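Local atomic coordinates of cytochrome P450 reductase (Amycolatopsis methanolica 239, PDB entry 5OGX), a protein that passes electrons from NADH, through FAD and a [2Fe-2S] cluster, to the partner cytochrome P450 that O-demethylates guaiacol and other lignin-derived aromatics. Residues C45-V49 against G72-C77; G40-K46 against T63-E68. All coordinates share one frame; numbering follows the deposited sequence.

Contact 1: C45-V49 against G72-C77; sequences CKLQV and GLALAC. With FES (Fe2/s2 (inorganic) cluster), chain C.
Cys45 and Cys77 both bring their sulfurs to FE2 of the cluster, Cys45 SG standing 2.4 Å from the iron atom FE2. In each, SG sits between the backbone N and the carbonyl carbon (chi1 72° in Cys45, 68° in Cys77), a rotation that brings both sulfurs to the same iron. Cys45 SG has a second task: it accepts the N-H of Cys77 almost straight on, with N and SG 3.4 Å apart, a bond that probably eases the negative charge on the thiolate. One step back, Ala76 N donates to Cys45 O from well above the carbonyl plane, at 3.2 Å.

Beyond the cluster the segments become antiparallel strands, 46-49 and 73-75, with 73-75 at one margin of the five-stranded mixed sheet of the plant-type [2Fe-2S] ferredoxin domain, a beta-grasp fold. Leu47 and Ala74 form the hydrogen-bonded pair, Leu47 N reaching Ala74 O at 2.8 Å and Ala74 N returning the bond to Leu47 O. On their face, Leu47 CG lies anti to its carbonyl carbon (chi1 -59°), which lets CD1 come down on Ala76 CB at 3.6 Å; Leu22 and Met33 pack against the same leucine. Farther along, Val49 CG2 meets Ala74 CB at 4.1 Å.

The other face carries Lys46, Gln48, Leu73 and Leu75. The aliphatic chain of Lys46 runs obliquely past both leucines, its CE 4.0 Å from Leu75 CD2, before the ammonium turns to Glu68 and Thr63. Leu73 CD2 lies against the base of Gln48, whose OE1 is taken by Arg88. At the far end Gly72, with the positive phi of a Schellman motif closing helix 66-70, presents its carbonyl to Val49 N.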
# COMPACT_ATOMS: atom_id res chain seq x y z
N CYS A 45 9.65 2.12 9.06
CA CYS A 45 11.01 1.67 8.75
C CYS A 45 12.03 2.12 9.80
O CYS A 45 13.23 2.07 9.53
CB CYS A 45 11.44 2.17 7.38
SG CYS A 45 11.75 3.95 7.42
N LYS A 46 11.57 2.55 10.97
CA LYS A 46 12.49 3.04 11.99
C LYS A 46 13.47 1.94 12.38
O LYS A 46 13.11 0.76 12.49
CB LYS A 46 11.69 3.51 13.20
CG LYS A 46 12.46 4.44 14.14
CD LYS A 46 11.52 5.11 15.12
CE LYS A 46 10.88 6.35 14.52
NZ LYS A 46 9.87 6.96 15.45
N LEU A 47 14.72 2.33 12.59
CA LEU A 47 15.83 1.44 12.84
C LEU A 47 16.62 1.97 14.02
O LEU A 47 16.63 3.17 14.27
CB LEU A 47 16.81 1.38 11.65
CG LEU A 47 16.43 0.96 10.24
CD1 LEU A 47 17.57 1.26 9.32
CD2 LEU A 47 16.15 -0.51 10.27
N GLN A 48 17.32 1.07 14.72
CA GLN A 48 18.39 1.49 15.62
C GLN A 48 19.72 1.33 14.89
O GLN A 48 20.01 0.26 14.36
CB GLN A 48 18.41 0.68 16.93
CG GLN A 48 19.60 1.09 17.83
CD GLN A 48 19.86 0.13 19.00
OE1 GLN A 48 19.30 -0.96 19.06
NE2 GLN A 48 20.72 0.55 19.92
N VAL A 49 20.51 2.39 14.87
CA VAL A 49 21.86 2.31 14.33
C VAL A 49 22.75 1.73 15.42
O VAL A 49 22.95 2.36 16.46
CB VAL A 49 22.37 3.67 13.86
CG1 VAL A 49 23.81 3.56 13.40
CG2 VAL A 49 21.48 4.19 12.73
N GLY A 72 20.19 7.44 18.58
CA GLY A 72 20.71 6.58 17.54
C GLY A 72 19.67 5.93 16.64
O GLY A 72 20.00 4.97 15.94
N LEU A 73 18.43 6.41 16.64
CA LEU A 73 17.43 5.88 15.73
C LEU A 73 17.49 6.62 14.40
O LEU A 73 18.03 7.72 14.30
CB LEU A 73 16.02 6.00 16.33
CG LEU A 73 15.81 5.37 17.71
CD1 LEU A 73 14.33 5.34 18.03
CD2 LEU A 73 16.41 3.97 17.78
N ALA A 74 16.92 5.99 13.37
CA ALA A 74 16.89 6.55 12.03
C ALA A 74 15.69 5.97 11.29
O ALA A 74 15.08 5.00 11.74
CB ALA A 74 18.19 6.24 11.26
N LEU A 75 15.36 6.58 10.16
CA LEU A 75 14.39 6.02 9.23
C LEU A 75 15.15 5.42 8.05
O LEU A 75 15.88 6.13 7.35
CB LEU A 75 13.41 7.09 8.73
CG LEU A 75 12.58 7.83 9.77
CD1 LEU A 75 11.66 8.83 9.06
CD2 LEU A 75 11.78 6.82 10.60
N ALA A 76 14.97 4.12 7.84
CA ALA A 76 15.67 3.45 6.74
C ALA A 76 15.42 4.12 5.39
O ALA A 76 16.31 4.15 4.53
CB ALA A 76 15.27 1.98 6.67
N CYS A 77 14.21 4.64 5.16
CA CYS A 77 13.95 5.23 3.85
C CYS A 77 14.51 6.63 3.70
O CYS A 77 14.51 7.17 2.59
CB CYS A 77 12.44 5.28 3.56
SG CYS A 77 11.57 6.44 4.63
FE1 FES C . 7.57 5.04 5.74
FE2 FES C . 10.17 5.02 5.99
S1 FES C . 8.81 6.32 7.06
S2 FES C . 8.96 3.60 4.82

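Contact 2: G40-K46 against T63-E68; sequences GTCGTCK and TLSAEE. Unlike the reference sequence in segment 63-68: Glu67 (reference Asp). With FES (Fe2/s2 (inorganic) cluster), chain C.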
# COMPACT_ATOMS: atom_id res chain seq x y z
N GLY A 40 9.16 8.85 4.47
CA GLY A 40 9.39 9.41 5.79
C GLY A 40 8.15 9.72 6.61
O GLY A 40 8.28 10.33 7.67
N THR A 41 6.97 9.31 6.16
CA THR A 41 5.75 9.69 6.87
C THR A 41 5.15 8.56 7.70
O THR A 41 4.48 8.85 8.70
CB THR A 41 4.68 10.21 5.90
OG1 THR A 41 4.47 9.26 4.84
CG2 THR A 41 5.09 11.55 5.31
N CYS A 42 5.35 7.30 7.33
CA CYS A 42 4.63 6.24 8.05
C CYS A 42 5.36 5.82 9.32
O CYS A 42 4.72 5.31 10.25
CB CYS A 42 4.40 5.03 7.14
SG CYS A 42 5.84 3.95 6.89
N GLY A 43 6.67 6.01 9.36
CA GLY A 43 7.48 5.66 10.53
C GLY A 43 7.76 4.19 10.72
O GLY A 43 8.47 3.84 11.69
N THR A 44 7.26 3.30 9.86
CA THR A 44 7.43 1.86 10.09
C THR A 44 8.82 1.35 9.78
O THR A 44 9.16 0.24 10.21
CB THR A 44 6.39 1.05 9.30
OG1 THR A 44 6.64 1.16 7.90
CG2 THR A 44 4.98 1.54 9.59
N CYS A 45 9.65 2.12 9.06
CA CYS A 45 11.01 1.67 8.75
C CYS A 45 12.03 2.12 9.80
O CYS A 45 13.23 2.07 9.53
CB CYS A 45 11.44 2.17 7.38
SG CYS A 45 11.75 3.95 7.42
N LYS A 46 11.57 2.55 10.97
CA LYS A 46 12.49 3.04 11.99
C LYS A 46 13.47 1.94 12.38
O LYS A 46 13.11 0.76 12.49
CB LYS A 46 11.69 3.51 13.20
CG LYS A 46 12.46 4.44 14.14
CD LYS A 46 11.52 5.11 15.12
CE LYS A 46 10.88 6.35 14.52
NZ LYS A 46 9.87 6.96 15.45
N THR A 63 8.13 12.24 12.52
CA THR A 63 8.42 10.83 12.35
C THR A 63 9.67 10.39 13.09
O THR A 63 9.77 9.24 13.52
CB THR A 63 8.59 10.49 10.86
OG1 THR A 63 7.64 11.23 10.08
CG2 THR A 63 8.35 9.02 10.64
N LEU A 64 10.64 11.29 13.24
CA LEU A 64 11.92 10.95 13.85
C LEU A 64 12.40 12.18 14.62
O LEU A 64 13.00 13.09 14.04
CB LEU A 64 12.93 10.53 12.80
CG LEU A 64 14.30 10.11 13.32
CD1 LEU A 64 14.22 8.70 13.91
CD2 LEU A 64 15.33 10.17 12.20
N SER A 65 12.16 12.19 15.93
CA SER A 65 12.43 13.37 16.73
C SER A 65 13.93 13.59 16.93
O SER A 65 14.75 12.70 16.73
CB SER A 65 11.74 13.25 18.09
OG SER A 65 12.48 12.39 18.94
N ALA A 66 14.28 14.82 17.34
CA ALA A 66 15.67 15.09 17.69
C ALA A 66 16.13 14.18 18.83
O ALA A 66 17.28 13.73 18.85
CB ALA A 66 15.85 16.56 18.08
N GLU A 67 15.23 13.90 19.77
CA GLU A 67 15.52 12.95 20.83
C GLU A 67 15.89 11.59 20.26
O GLU A 67 16.91 11.00 20.62
CB GLU A 67 14.30 12.83 21.76
CG GLU A 67 14.55 12.13 23.08
CD GLU A 67 13.56 12.55 24.15
OE1 GLU A 67 13.43 11.83 25.16
OE2 GLU A 67 12.91 13.60 23.98
N GLU A 68 15.07 11.08 19.33
CA GLU A 68 15.30 9.76 18.75
C GLU A 68 16.61 9.72 17.97
O GLU A 68 17.33 8.71 18.00
CB GLU A 68 14.13 9.36 17.86
CG GLU A 68 12.84 9.06 18.60
CD GLU A 68 11.68 8.73 17.66
OE1 GLU A 68 11.10 7.63 17.78
OE2 GLU A 68 11.36 9.58 16.80
FE1 FES C . 7.57 5.04 5.74
FE2 FES C . 10.17 5.02 5.99
S1 FES C . 8.81 6.32 7.06
S2 FES C . 8.96 3.60 4.82
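Thr63 fits its whole short side chain against the cluster-binding loop, touching Gly40 and Gly43. Its CB comes within 3.2 Å of Gly40 O, and from there the branches part. OG1, beside the backbone N and anti to the carbonyl carbon (chi1 -39°), gives its proton to Gly40 O at 2.7 Å, approaching in the carbonyl plane. CG2, the other tip, lies against Gly40 O as well and rests 3.5 Å from Gly43 CA. Gly43, whose positive phi favours glycine, lets the methyl come this close.

The backbone of Thr63 takes part as well: its O receives Lys46 NZ at 3.0 Å. That ammonium also forms a salt bridge with Glu68, NZ lying 2.7 Å from OE1 on the syn side and 21° out of the carboxylate plane, where the two side chains cross at about a right angle. The second oxygen of Glu68 is engaged too, OE2 accepting Ser65 N through its anti lone pair at 2.9 Å. Both ends of the carboxylate are thus gripped, which fixes its rotation. Since Ser65 OG in return accepts Glu68 N, the two residues make a capping box at the start of helix 66-70. With an alanine in place of Glu68, Lys46 would probably lose its salt-bridge mate and Ser65 N its acceptor, leaving the first helical turn capped from one side.

Toward the cluster, Cys42 SG is bound to the iron atom FE1 and accepts Thr44 N at 3.4 Å. Cys37, Cys42 and Cys45, spaced CX4CX2C, with Cys77 farther along the chain, are the cysteine signature of a plant-type [2Fe-2S] ferredoxin.

The two contacts share Cys45 and Lys46, and their centres lie 7 Å apart. Contact 2 gathers the cluster loop and the helix start, while contact 1 continues from the same residues into the sheet. Helix 66-70 is followed, after a short Schellman turn at Gly72, by strand 73-75, and Leu73 N probably makes a hydrogen bond to Glu68 O, at 2.9 Å. Leu75 CD1 packs 3.7 Å from Thr63 CG2. Between them the contacts supply three of the four cysteine ligands: Cys42 on one iron, Cys45 and Cys77 on the other. The side chain of Thr41, about 6 Å from FAD, places the loop near the flavin; that of Cys77, a cluster ligand, lies about 11 Å from FAD, consistent with electron transfer from flavin to cluster.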